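Similarities with probable monooxygenase (Photorhabdus luminescens, PDB 4HB9) probably acts as an FAD-dependent monooxygenase, holding its flavin-adenine dinucleotide in a Rossmann-like domain. Local coordinates at residues D162-K167 against L316-H321. Sequence-based numbering, arbitrary orientation.
Sequences DGSNSK and LGDAIH. With FAD (flavin-adenine dinucleotide), chain B.
A319 meets the turn G163-S166 with its methyl group, CB standing 3.5 Å from S166 CB, a tight fit for two carbons. Beside it, A319 CA lies 3.2 Å from G163 O and makes a CA-H...O contact, bent to 132° at the hydrogen. With OG anti to the backbone N (chi1 164°), the S166 hydroxyl reaches D162 OD1, meeting it from above the carboxylate plane, and caps helix 167-172 through R169 N. D318 and S164 form the other half of the contact, D318 CB lying 3.6 Å from S164 N, while N322 holds D318 OD1.

Two waters bridge the segments, and R169 links them too, its NH2 bonding S164 O and A319 O. Water 1 accepts from G163 N and A319 N and donates to L316 O and FAD O2P; water 2 accepts from S164 N and donates to D318 OD2 and FAD O2A. D318 also binds the cofactor directly, its N giving a bond of 2.8 Å to FAD O2P at 159° and its OD2 receiving FAD O3' at 2.9 Å.

The case illustrates how a flavoprotein can join two loops, each following a strand of its parallel sheet, through direct contact, shared waters and the ligand they both line. D318 N, at the start of helix 318-321, and the water-linked amides of G163, S164 and A319 would favour the phosphates' negative charge, while the D318 carboxylate accepts a bond from the ribityl O3'.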
loop_
_atom_site.group_PDB
_atom_site.type_symbol
_atom_site.label_atom_id
_atom_site.label_comp_id
_atom_site.label_asym_id
_atom_site.label_seq_id
_atom_site.Cartn_x
_atom_site.Cartn_y
_atom_site.Cartn_z
ATOM N N ASP A 162 0.874 -10.522 5.428
ATOM C CA ASP A 162 0.125 -9.980 6.564
ATOM C C ASP A 162 0.511 -8.560 6.967
ATOM O O ASP A 162 0.247 -8.135 8.100
ATOM C CB ASP A 162 0.137 -10.959 7.760
ATOM C CG ASP A 162 1.550 -11.464 8.142
ATOM O OD1 ASP A 162 2.488 -11.496 7.295
ATOM O OD2 ASP A 162 1.689 -11.854 9.334
ATOM N N GLY A 163 1.117 -7.819 6.048
ATOM C CA GLY A 163 1.265 -6.375 6.224
ATOM C C GLY A 163 2.533 -5.963 6.960
ATOM O O GLY A 163 3.349 -6.804 7.351
ATOM N N SER A 164 2.654 -4.662 7.208
ATOM C CA SER A 164 3.924 -4.067 7.655
ATOM C C SER A 164 4.460 -4.612 8.983
ATOM O O SER A 164 5.669 -4.713 9.141
ATOM C CB SER A 164 3.804 -2.543 7.740
ATOM O OG SER A 164 3.542 -1.976 6.463
ATOM N N ASN A 165 3.572 -4.948 9.923
ATOM C CA ASN A 165 3.988 -5.522 11.222
ATOM C C ASN A 165 3.784 -7.036 11.266
ATOM O O ASN A 165 3.391 -7.597 12.290
ATOM C CB ASN A 165 3.202 -4.885 12.384
ATOM C CG ASN A 165 3.269 -3.360 12.371
ATOM O OD1 ASN A 165 4.326 -2.773 12.133
ATOM N ND2 ASN A 165 2.135 -2.715 12.612
ATOM N N SER A 166 4.051 -7.682 10.139
ATOM C CA SER A 166 3.824 -9.103 9.947
ATOM C C SER A 166 4.389 -9.985 11.056
ATOM O O SER A 166 5.598 -10.001 11.274
ATOM C CB SER A 166 4.481 -9.486 8.629
ATOM O OG SER A 166 4.660 -10.865 8.455
ATOM N N LYS A 167 3.521 -10.725 11.730
ATOM C CA LYS A 167 3.972 -11.711 12.724
ATOM C C LYS A 167 4.699 -12.873 12.072
ATOM O O LYS A 167 5.570 -13.473 12.687
ATOM C CB LYS A 167 2.807 -12.268 13.547
ATOM C CG LYS A 167 2.039 -11.248 14.357
ATOM C CD LYS A 167 2.916 -10.398 15.254
ATOM C CE LYS A 167 2.092 -9.323 15.966
ATOM N NZ LYS A 167 0.947 -9.905 16.737
ATOM N N LEU A 316 5.452 -11.896 1.393
ATOM C CA LEU A 316 5.252 -10.952 0.302
ATOM C C LEU A 316 4.630 -9.645 0.761
ATOM O O LEU A 316 4.177 -9.535 1.873
ATOM C CB LEU A 316 4.484 -11.548 -0.886
ATOM C CG LEU A 316 3.010 -11.863 -0.905
ATOM C CD1 LEU A 316 2.103 -10.628 -0.927
ATOM C CD2 LEU A 316 2.753 -12.686 -2.160
ATOM N N GLY A 317 4.691 -8.646 -0.101
ATOM C CA GLY A 317 4.095 -7.353 0.188
ATOM C C GLY A 317 4.820 -6.584 1.268
ATOM O O GLY A 317 6.044 -6.703 1.411
ATOM N N ASP A 318 4.050 -5.783 2.016
ATOM C CA ASP A 318 4.565 -4.955 3.113
ATOM C C ASP A 318 5.253 -5.759 4.219
ATOM O O ASP A 318 6.175 -5.244 4.859
ATOM C CB ASP A 318 3.464 -4.074 3.707
ATOM C CG ASP A 318 3.093 -2.875 2.796
ATOM O OD1 ASP A 318 3.751 -2.667 1.758
ATOM O OD2 ASP A 318 2.136 -2.138 3.131
ATOM N N ALA A 319 4.844 -7.010 4.414
ATOM C CA ALA A 319 5.520 -7.925 5.336
ATOM C C ALA A 319 7.031 -7.929 5.168
ATOM O O ALA A 319 7.764 -8.113 6.146
ATOM C CB ALA A 319 4.973 -9.342 5.202
ATOM N N ILE A 320 7.497 -7.727 3.942
ATOM C CA ILE A 320 8.916 -7.748 3.652
ATOM C C ILE A 320 9.431 -6.476 2.944
ATOM O O ILE A 320 10.644 -6.268 2.901
ATOM C CB ILE A 320 9.262 -9.062 2.884
ATOM C CG1 ILE A 320 10.772 -9.272 2.784
ATOM C CG2 ILE A 320 8.630 -9.082 1.511
ATOM C CD1 ILE A 320 11.470 -9.445 4.115
ATOM N N HIS A 321 8.526 -5.614 2.458
ATOM C CA HIS A 321 8.855 -4.403 1.672
ATOM C C HIS A 321 8.742 -3.056 2.347
ATOM O O HIS A 321 9.422 -2.114 1.938
ATOM C CB HIS A 321 7.854 -4.236 0.517
ATOM C CG HIS A 321 8.064 -5.190 -0.579
ATOM N ND1 HIS A 321 9.279 -5.325 -1.198
ATOM C CD2 HIS A 321 7.238 -6.090 -1.149
ATOM C CE1 HIS A 321 9.187 -6.259 -2.126
ATOM N NE2 HIS A 321 7.966 -6.750 -2.097
HETATM P PA FAD B . -2.235 -5.209 3.276
HETATM O O1A FAD B . -2.935 -4.846 1.993
HETATM O O2A FAD B . -2.065 -4.306 4.450
HETATM O O5B FAD B . -2.855 -6.591 3.795
HETATM C C5B FAD B . -2.430 -7.208 4.996
HETATM C C4B FAD B . -3.582 -8.104 5.407
HETATM O O4B FAD B . -3.128 -8.990 6.447
HETATM C C3B FAD B . -4.801 -7.331 5.947
HETATM O O3B FAD B . -6.022 -7.819 5.389
HETATM C C2B FAD B . -4.710 -7.595 7.437
HETATM O O2B FAD B . -5.940 -7.557 8.136
HETATM C C1B FAD B . -4.115 -9.010 7.453
HETATM N N9A FAD B . -3.446 -9.413 8.691
HETATM C C8A FAD B . -2.541 -8.702 9.415
HETATM N N7A FAD B . -2.078 -9.433 10.470
HETATM C C5A FAD B . -2.712 -10.623 10.409
HETATM C C6A FAD B . -2.687 -11.844 11.239
HETATM N N6A FAD B . -1.884 -11.837 12.329
HETATM N N1A FAD B . -3.484 -12.874 10.890
HETATM C C2A FAD B . -4.257 -12.823 9.781
HETATM N N3A FAD B . -4.334 -11.748 8.971
HETATM C C4A FAD B . -3.585 -10.629 9.240
HETATM N N1 FAD B . 0.397 1.776 -2.797
HETATM C C2 FAD B . 0.545 1.987 -4.125
HETATM O O2 FAD B . 1.191 1.163 -4.861
HETATM N N3 FAD B . -0.000 3.076 -4.700
HETATM C C4 FAD B . -0.658 4.035 -4.041
HETATM O O4 FAD B . -1.128 5.027 -4.660
HETATM C C4X FAD B . -0.822 3.898 -2.591
HETATM N N5 FAD B . -1.492 4.819 -1.841
HETATM C C5X FAD B . -1.604 4.643 -0.505
HETATM C C6 FAD B . -2.262 5.585 0.279
HETATM C C7 FAD B . -2.398 5.420 1.659
HETATM C C7M FAD B . -3.116 6.448 2.512
HETATM C C8 FAD B . -1.822 4.230 2.307
HETATM C C8M FAD B . -1.962 4.015 3.799
HETATM C C9 FAD B . -1.162 3.283 1.530
HETATM C C9A FAD B . -1.025 3.430 0.149
HETATM N N10 FAD B . -0.351 2.466 -0.633
HETATM C C10 FAD B . -0.225 2.673 -2.002
HETATM C "C1'" FAD B . 0.286 1.272 -0.042
HETATM C "C2'" FAD B . -0.601 0.030 -0.093
HETATM O "O2'" FAD B . -1.896 0.306 0.412
HETATM C "C3'" FAD B . 0.045 -1.074 0.742
HETATM O "O3'" FAD B . 1.444 -1.097 0.465
HETATM C "C4'" FAD B . -0.552 -2.429 0.391
HETATM O "O4'" FAD B . -1.796 -2.538 1.057
HETATM C "C5'" FAD B . 0.333 -3.580 0.819
HETATM O "O5'" FAD B . -0.325 -4.772 0.443
HETATM P P FAD B . -0.182 -6.042 1.422
HETATM O O1P FAD B . -1.068 -7.093 0.795
HETATM O O2P FAD B . 1.280 -6.312 1.659
HETATM O O3P FAD B . -0.741 -5.634 2.869
HETATM O O HOH W 1 2.239 -8.204 3.326
HETATM O O HOH W 2 0.495 -3.272 5.394
#